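Local structure of endoglycosidase (Bacteroides thetaiotaomicron, 6Q64) at residues Ser259-Ser262 / Ser263-Lys267; Leu273-Trp276 / Glu277-Ile281; Ala351-Phe354 / Gly355-Tyr359. The protein probably hydrolyses O-glycosidic bonds in complex N-glycans, acting as a glycoside hydrolase family 18 endoglycosidase of a gut bacterium. The protein carries 1 engineered substitution. All coordinates share one frame; numbering follows the deposited sequence.

Interaction 1. Residues Ser259-Ser262 / Ser263-Lys267; sequences SSTS and SVIYK
Ser263 turns its hydroxyl back onto the backbone of Ser260, where OG donates a hydrogen bond to the carbonyl O of Ser260 at 2.8 Å. The donor sits 24° out of the carbonyl plane. The bond depends on the rotation of Ser263 about CA-CB, which places OG between its own N and carbonyl carbon (chi1 70°) and so facing the preceding turn. Serine suits this place because its hydroxyl, one bond from CB, can fold back and donate to a carbonyl three residues earlier. Ser260 is the N-cap residue of helix 261-268. That helix follows strand 251-254 and precedes strand 280-285, so it is the main helix of a beta-alpha-beta crossover in a TIM barrel.

One turn into the helix, Ile265 reaches back along Thr261. Ile265 CB lies 3.7 Å from Ser262 O. Ile265 CG1, beside its own backbone N, comes to 3.3 Å from Thr261 O, and Ile265 CD1 at the tip meets Thr261 CG2 at 4.0 Å. The two beta-branched side chains run side by side in the same direction, so methyl meets methyl on one flank of the helix. The hydroxyl of Thr261 is turned elsewhere: OG1 bonds to Asp315 and to the backbone N of Val301, tying this first turn to helix 311-317 and to the segment at Val301 of the same chain.

Thr261 O is gripped by two amides. Ile265 N approaches Thr261 O at 3.0 Å in the regular helical bond, with an N-H...O angle of 169°, while Val264 N comes to the same Thr261 O from above the carbonyl plane at 2.9 Å. The CG2 branch of Val264 points back to Ser260 O at 3.2 Å, and its side chain also packs on Tyr298. Tyr266 N continues the helical pattern to Ser262 O.

Interaction 2. Residues Leu273-Trp276 / Glu277-Ile281; sequences LDDW and ERKTI
Glu277 lays its aliphatic CG over the indole of Trp276 in a CH-pi contact between sequence neighbours. The carbon is 3.8 Å from the centroid of the six-membered ring and only 4° off the ring normal. The carboxylate then carries on across the same face, its plane within 10° of the ring plane, and Glu277 OE1 comes to 3.5 Å from Trp276 NE1. A bend at chi2 (109°) turns the glutamate chain flat along the indole. Glutamate suits the place because it offers methylene groups to the ring and a polar end beyond them: OE2 is bonded to Ser323.

Among the hydrogen bonds, Lys279 N reaches Asp275 O at 3.3 Å, a long bond that closes a loose helical turn. Thr280 OG1 also points to Trp276 O, but the modelled separation is too short for its length to be trusted.

Apolar and electrostatic contacts complete the turn. The methylenes of Lys279 cross Asp275 at about a right angle, Lys279 CD lying 3.8 Å from Asp275 CB. Beyond them Lys279 NZ is 4.4 Å from Asp274 OD2, beyond a salt bridge, though the opposite charges may still attract. The ammonium is bonded instead to Tyr251 OH and to the carbonyls of Ser245 and Val248, an acceptor-rich setting that suits a long, positively charged side chain. The whole is a short helical turn leading directly into strand 280-285, which runs parallel beside 251-254 as part of the TIM barrel.

Interaction 3. Residues Ala351-Phe354 / Gly355-Tyr359; sequences ALYF and GNQVY
Phe354, Tyr353 and Val358 carry this contact, with the valine reaching back to both rings. Its CG1 is anti to the backbone N (chi1 180°), which leaves CG2 to face the preceding turn. Val358 CG2 lies over the Phe354 ring, off-centre, in a CH-pi contact 4.1 Å from the centroid and 30° off the normal, and is 3.6 Å from Phe354 CD1. The same methyl stands over one face of the Tyr353 ring, though the modelled approach there is too close to be reliable. A compact branched residue suits a place shared by two aromatic rings.

Each ring has a further neighbour. At the edge of the Tyr353 ring, Tyr353 CE1 is 3.4 Å from Gln357 OE1, and the amide plane stands steeply to the ring. Phe354 meets Tyr359 obliquely, Phe354 CD2 lying 3.8 Å from Tyr359 CE1, while Tyr359 OH is held by Glu304.

On another side of the helix Asn356 ND2 bonds Leu352 O at 2.9 Å, on a carbonyl lone pair; its OD1 takes the backbone N of Val71. Tyr353 O accepts from both Gln357 N and, at 3.0 Å, Val358 N, and Tyr359 N reaches Phe354 O at 3.1 Å. The bonds from Val358 N and Tyr359 N, each to a carbonyl five residues back, mark a pi-type turn, here closing helix 346-358, the last helix of the TIM barrel.

The three contacts follow one another along the chain without touching. Interactions 1 and 2, with centres 16 Å apart and nearest atoms about 5 Å apart, belong to one crossover: Ile268 of helix 261-268 packs on Trp276 and on Thr280, the first residue of strand 280-285. Interactions 2 and 3 have centres 19 Å apart but share neighbours, since Arg326 is bonded to both Arg278 and Tyr359, and His70 meets both Arg278 and Asn356. The centres of interactions 1 and 3 are 20 Å apart. In TIM barrels the active site lies at the C-terminal ends of the strands, whereas interaction 2 leads into the N-terminal end of strand 280-285.

Interaction 1. Residues Ser259-Ser262 / Ser263-Lys267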
loop_
_atom_site.group_PDB
_atom_site.type_symbol
_atom_site.label_atom_id
_atom_site.label_comp_id
_atom_site.label_asym_id
_atom_site.label_seq_id
_atom_site.Cartn_x
_atom_site.Cartn_y
_atom_site.Cartn_z
ATOM N N SER A 259 -7.413 -1.480 20.169
ATOM C CA SER A 259 -6.990 -2.421 21.231
ATOM C C SER A 259 -7.843 -3.694 21.273
ATOM O O SER A 259 -7.628 -4.477 22.237
ATOM C CB SER A 259 -6.947 -1.695 22.563
ATOM O OG SER A 259 -8.112 -1.886 23.355
ATOM N N SER A 260 -8.765 -3.900 20.307
ATOM C CA SER A 260 -9.781 -5.010 20.263
ATOM C C SER A 260 -10.193 -5.348 18.829
ATOM O O SER A 260 -10.255 -4.438 17.987
ATOM C CB SER A 260 -11.013 -4.683 21.054
ATOM O OG SER A 260 -11.839 -3.755 20.359
ATOM N N THR A 261 -10.475 -6.622 18.563
ATOM C CA THR A 261 -10.909 -7.089 17.223
ATOM C C THR A 261 -12.090 -6.233 16.794
ATOM O O THR A 261 -12.084 -5.671 15.691
ATOM C CB THR A 261 -11.350 -8.557 17.180
ATOM O OG1 THR A 261 -10.292 -9.426 17.600
ATOM C CG2 THR A 261 -11.765 -8.968 15.786
ATOM N N SER A 262 -13.065 -6.098 17.674
ATOM C CA SER A 262 -14.364 -5.547 17.237
ATOM C C SER A 262 -14.213 -4.033 17.043
ATOM O O SER A 262 -14.804 -3.514 16.092
ATOM C CB SER A 262 -15.502 -6.039 18.105
ATOM O OG SER A 262 -15.786 -5.121 19.121
ATOM N N SER A 263 -13.287 -3.379 17.733
ATOM C CA SER A 263 -12.960 -1.949 17.471
ATOM C C SER A 263 -12.267 -1.784 16.112
ATOM O O SER A 263 -12.357 -0.681 15.532
ATOM C CB SER A 263 -12.171 -1.308 18.578
ATOM O OG SER A 263 -10.849 -1.822 18.640
ATOM N N VAL A 264 -11.667 -2.838 15.568
ATOM C CA VAL A 264 -11.002 -2.762 14.231
ATOM C C VAL A 264 -12.062 -2.942 13.149
ATOM O O VAL A 264 -12.068 -2.162 12.196
ATOM C CB VAL A 264 -9.884 -3.810 14.087
ATOM C CG1 VAL A 264 -9.185 -3.747 12.735
ATOM C CG2 VAL A 264 -8.879 -3.652 15.201
ATOM N N ILE A 265 -12.921 -3.947 13.319
ATOM C CA ILE A 265 -14.105 -4.194 12.449
ATOM C C ILE A 265 -14.941 -2.914 12.381
ATOM O O ILE A 265 -15.291 -2.512 11.249
ATOM C CB ILE A 265 -14.911 -5.406 12.925
ATOM C CG1 ILE A 265 -13.992 -6.617 13.134
ATOM C CG2 ILE A 265 -16.035 -5.686 11.937
ATOM C CD1 ILE A 265 -14.661 -7.954 13.203
ATOM N N TYR A 266 -15.173 -2.228 13.502
ATOM C CA TYR A 266 -16.027 -1.012 13.471
ATOM C C TYR A 266 -15.404 0.008 12.524
ATOM O O TYR A 266 -16.126 0.720 11.813
ATOM C CB TYR A 266 -16.276 -0.414 14.848
ATOM C CG TYR A 266 -16.978 0.913 14.774
ATOM C CD1 TYR A 266 -16.263 2.057 14.453
ATOM C CD2 TYR A 266 -18.334 1.038 15.009
ATOM C CE1 TYR A 266 -16.861 3.303 14.385
ATOM C CE2 TYR A 266 -18.951 2.281 14.959
ATOM C CZ TYR A 266 -18.215 3.418 14.640
ATOM O OH TYR A 266 -18.794 4.655 14.544
ATOM N N LYS A 267 -14.083 0.067 12.509
ATOM C CA LYS A 267 -13.325 1.076 11.734
ATOM C C LYS A 267 -13.454 0.804 10.234
ATOM O O LYS A 267 -13.476 1.798 9.480
ATOM C CB LYS A 267 -11.851 1.072 12.137
ATOM C CG LYS A 267 -10.957 1.864 11.194
ATOM C CD LYS A 267 -9.571 2.086 11.753
ATOM C CE LYS A 267 -9.074 3.495 11.566
ATOM N NZ LYS A 267 -8.209 3.889 12.690
#

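Interaction 2. Residues Leu273-Trp276 / Glu277-Ile281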
loop_
_atom_site.group_PDB
_atom_site.type_symbol
_atom_site.label_atom_id
_atom_site.label_comp_id
_atom_site.label_asym_id
_atom_site.label_seq_id
_atom_site.Cartn_x
_atom_site.Cartn_y
_atom_site.Cartn_z
ATOM N N LEU A 273 -18.738 0.717 0.427
ATOM C CA LEU A 273 -17.536 0.492 -0.413
ATOM C C LEU A 273 -17.674 -0.842 -1.124
ATOM O O LEU A 273 -17.926 -1.821 -0.422
ATOM C CB LEU A 273 -16.271 0.442 0.442
ATOM C CG LEU A 273 -15.920 1.682 1.246
ATOM C CD1 LEU A 273 -14.700 1.393 2.101
ATOM C CD2 LEU A 273 -15.665 2.878 0.341
ATOM N N ASP A 274 -17.436 -0.862 -2.437
ATOM C CA ASP A 274 -17.544 -2.098 -3.241
ATOM C C ASP A 274 -16.598 -3.098 -2.585
ATOM O O ASP A 274 -15.468 -2.720 -2.264
ATOM C CB ASP A 274 -17.300 -1.859 -4.732
ATOM C CG ASP A 274 -17.539 -3.091 -5.600
ATOM O OD1 ASP A 274 -18.673 -3.587 -5.623
ATOM O OD2 ASP A 274 -16.588 -3.555 -6.247
ATOM N N ASP A 275 -17.107 -4.280 -2.269
ATOM C CA ASP A 275 -16.283 -5.463 -1.946
ATOM C C ASP A 275 -15.303 -5.148 -0.818
ATOM O O ASP A 275 -14.140 -5.533 -0.904
ATOM C CB ASP A 275 -15.533 -5.885 -3.198
ATOM C CG ASP A 275 -14.894 -7.250 -3.073
ATOM O OD1 ASP A 275 -15.305 -8.051 -2.150
ATOM O OD2 ASP A 275 -13.994 -7.492 -3.887
ATOM N N TRP A 276 -15.765 -4.507 0.234
ATOM C CA TRP A 276 -14.855 -3.918 1.229
ATOM C C TRP A 276 -14.001 -4.947 1.988
ATOM O O TRP A 276 -12.853 -4.636 2.268
ATOM C CB TRP A 276 -15.672 -3.040 2.144
ATOM C CG TRP A 276 -16.633 -3.770 3.004
ATOM C CD1 TRP A 276 -17.938 -4.039 2.739
ATOM C CD2 TRP A 276 -16.377 -4.247 4.322
ATOM N NE1 TRP A 276 -18.510 -4.671 3.802
ATOM C CE2 TRP A 276 -17.583 -4.822 4.783
ATOM C CE3 TRP A 276 -15.238 -4.289 5.127
ATOM C CZ2 TRP A 276 -17.695 -5.402 6.040
ATOM C CZ3 TRP A 276 -15.344 -4.844 6.382
ATOM C CH2 TRP A 276 -16.554 -5.399 6.824
ATOM N N GLU A 277 -14.521 -6.111 2.327
ATOM C CA GLU A 277 -13.768 -7.166 3.055
ATOM C C GLU A 277 -12.529 -7.569 2.276
ATOM O O GLU A 277 -11.444 -7.506 2.864
ATOM C CB GLU A 277 -14.565 -8.442 3.250
ATOM C CG GLU A 277 -15.759 -8.240 4.163
ATOM C CD GLU A 277 -17.108 -8.285 3.468
ATOM O OE1 GLU A 277 -17.230 -7.630 2.417
ATOM O OE2 GLU A 277 -18.012 -8.973 3.996
ATOM N N ARG A 278 -12.669 -7.960 1.015
ATOM C CA ARG A 278 -11.526 -8.525 0.242
ATOM C C ARG A 278 -10.590 -7.417 -0.263
ATOM O O ARG A 278 -9.432 -7.722 -0.584
ATOM C CB ARG A 278 -12.046 -9.467 -0.842
ATOM C CG ARG A 278 -12.605 -10.769 -0.260
ATOM C CD ARG A 278 -11.609 -11.605 0.547
ATOM N NE ARG A 278 -10.435 -11.786 -0.304
ATOM C CZ ARG A 278 -9.167 -11.764 0.081
ATOM N NH1 ARG A 278 -8.219 -11.914 -0.826
ATOM N NH2 ARG A 278 -8.827 -11.593 1.345
ATOM N N LYS A 279 -11.005 -6.159 -0.274
ATOM C CA LYS A 279 -10.113 -5.077 -0.742
ATOM C C LYS A 279 -9.566 -4.262 0.440
ATOM O O LYS A 279 -8.809 -3.289 0.212
ATOM C CB LYS A 279 -10.862 -4.165 -1.701
ATOM C CG LYS A 279 -11.404 -4.844 -2.940
ATOM C CD LYS A 279 -12.353 -3.942 -3.727
ATOM C CE LYS A 279 -11.768 -2.618 -4.141
ATOM N NZ LYS A 279 -12.683 -1.928 -5.080
ATOM N N THR A 280 -9.948 -4.589 1.664
ATOM C CA THR A 280 -9.489 -3.797 2.821
ATOM C C THR A 280 -8.153 -4.372 3.318
ATOM O O THR A 280 -7.994 -5.612 3.440
ATOM C CB THR A 280 -10.570 -3.711 3.896
ATOM O OG1 THR A 280 -11.687 -2.984 3.379
ATOM C CG2 THR A 280 -10.042 -3.002 5.114
ATOM N N ILE A 281 -7.205 -3.486 3.580
ATOM C CA ILE A 281 -5.895 -3.826 4.197
ATOM C C ILE A 281 -5.829 -3.098 5.535
ATOM O O ILE A 281 -6.110 -1.890 5.555
ATOM C CB ILE A 281 -4.735 -3.480 3.241
ATOM C CG1 ILE A 281 -4.560 -4.571 2.186
ATOM C CG2 ILE A 281 -3.445 -3.297 3.997
ATOM C CD1 ILE A 281 -3.949 -4.087 0.907
#

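Interaction 3. Residues Ala351-Phe354 / Gly355-Tyr359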
loop_
_atom_site.group_PDB
_atom_site.type_symbol
_atom_site.label_atom_id
_atom_site.label_comp_id
_atom_site.label_asym_id
_atom_site.label_seq_id
_atom_site.Cartn_x
_atom_site.Cartn_y
_atom_site.Cartn_z
ATOM N N ALA A 351 2.662 -13.347 10.597
ATOM C CA ALA A 351 1.296 -12.846 10.344
ATOM C C ALA A 351 0.784 -13.506 9.068
ATOM O O ALA A 351 -0.225 -14.205 9.156
ATOM C CB ALA A 351 1.286 -11.350 10.261
ATOM N N LEU A 352 1.513 -13.411 7.957
ATOM C CA LEU A 352 1.060 -13.989 6.655
ATOM C C LEU A 352 1.010 -15.511 6.714
ATOM O O LEU A 352 0.244 -16.085 5.955
ATOM C CB LEU A 352 1.964 -13.492 5.535
ATOM C CG LEU A 352 1.937 -11.973 5.427
ATOM C CD1 LEU A 352 2.894 -11.459 4.390
ATOM C CD2 LEU A 352 0.518 -11.514 5.106
ATOM N N TYR A 353 1.765 -16.131 7.607
ATOM C CA TYR A 353 1.746 -17.596 7.776
ATOM C C TYR A 353 0.449 -17.944 8.508
ATOM O O TYR A 353 -0.216 -18.951 8.183
ATOM C CB TYR A 353 3.005 -18.071 8.512
ATOM C CG TYR A 353 2.908 -19.494 9.025
ATOM C CD1 TYR A 353 2.910 -20.565 8.142
ATOM C CD2 TYR A 353 2.836 -19.766 10.385
ATOM C CE1 TYR A 353 2.782 -21.874 8.595
ATOM C CE2 TYR A 353 2.716 -21.061 10.849
ATOM C CZ TYR A 353 2.660 -22.119 9.954
ATOM O OH TYR A 353 2.575 -23.400 10.424
ATOM N N PHE A 354 0.100 -17.120 9.497
ATOM C CA PHE A 354 -1.159 -17.261 10.288
ATOM C C PHE A 354 -2.362 -17.025 9.338
ATOM O O PHE A 354 -3.185 -17.908 9.184
ATOM C CB PHE A 354 -1.071 -16.386 11.548
ATOM C CG PHE A 354 -0.492 -17.101 12.743
ATOM C CD1 PHE A 354 0.715 -17.776 12.661
ATOM C CD2 PHE A 354 -1.150 -17.126 13.957
ATOM C CE1 PHE A 354 1.231 -18.451 13.760
ATOM C CE2 PHE A 354 -0.640 -17.814 15.045
ATOM C CZ PHE A 354 0.558 -18.465 14.948
ATOM N N GLY A 355 -2.354 -15.941 8.574
ATOM C CA GLY A 355 -3.440 -15.567 7.658
ATOM C C GLY A 355 -3.682 -16.556 6.532
ATOM O O GLY A 355 -4.854 -16.717 6.144
ATOM N N ASN A 356 -2.634 -17.198 6.028
ATOM C CA ASN A 356 -2.674 -17.999 4.777
ATOM C C ASN A 356 -2.524 -19.498 5.063
ATOM O O ASN A 356 -2.878 -20.256 4.182
ATOM C CB ASN A 356 -1.632 -17.482 3.796
ATOM C CG ASN A 356 -2.025 -16.124 3.266
ATOM O OD1 ASN A 356 -2.978 -16.033 2.505
ATOM N ND2 ASN A 356 -1.351 -15.064 3.695
ATOM N N GLN A 357 -2.037 -19.946 6.223
ATOM C CA GLN A 357 -1.922 -21.408 6.451
ATOM C C GLN A 357 -2.557 -21.811 7.753
ATOM O O GLN A 357 -3.332 -22.784 7.696
ATOM C CB GLN A 357 -0.491 -21.908 6.481
ATOM C CG GLN A 357 0.072 -21.916 5.078
ATOM C CD GLN A 357 1.539 -22.264 4.957
ATOM O OE1 GLN A 357 2.028 -23.254 5.554
ATOM N NE2 GLN A 357 2.193 -21.469 4.104
ATOM N N VAL A 358 -2.190 -21.166 8.858
ATOM C CA VAL A 358 -2.601 -21.680 10.196
ATOM C C VAL A 358 -4.136 -21.625 10.254
ATOM O O VAL A 358 -4.739 -22.613 10.639
ATOM C CB VAL A 358 -1.940 -20.913 11.359
ATOM C CG1 VAL A 358 -2.378 -21.456 12.708
ATOM C CG2 VAL A 358 -0.417 -20.913 11.261
ATOM N N TYR A 359 -4.716 -20.505 9.819
ATOM C CA TYR A 359 -6.157 -20.186 9.853
ATOM C C TYR A 359 -6.636 -19.883 8.442
ATOM O O TYR A 359 -6.861 -18.736 8.076
ATOM C CB TYR A 359 -6.407 -18.969 10.737
ATOM C CG TYR A 359 -6.067 -19.146 12.186
ATOM C CD1 TYR A 359 -4.792 -18.885 12.664
ATOM C CD2 TYR A 359 -7.035 -19.500 13.101
ATOM C CE1 TYR A 359 -4.482 -19.030 14.014
ATOM C CE2 TYR A 359 -6.737 -19.669 14.446
ATOM C CZ TYR A 359 -5.456 -19.439 14.908
ATOM O OH TYR A 359 -5.194 -19.558 16.233
#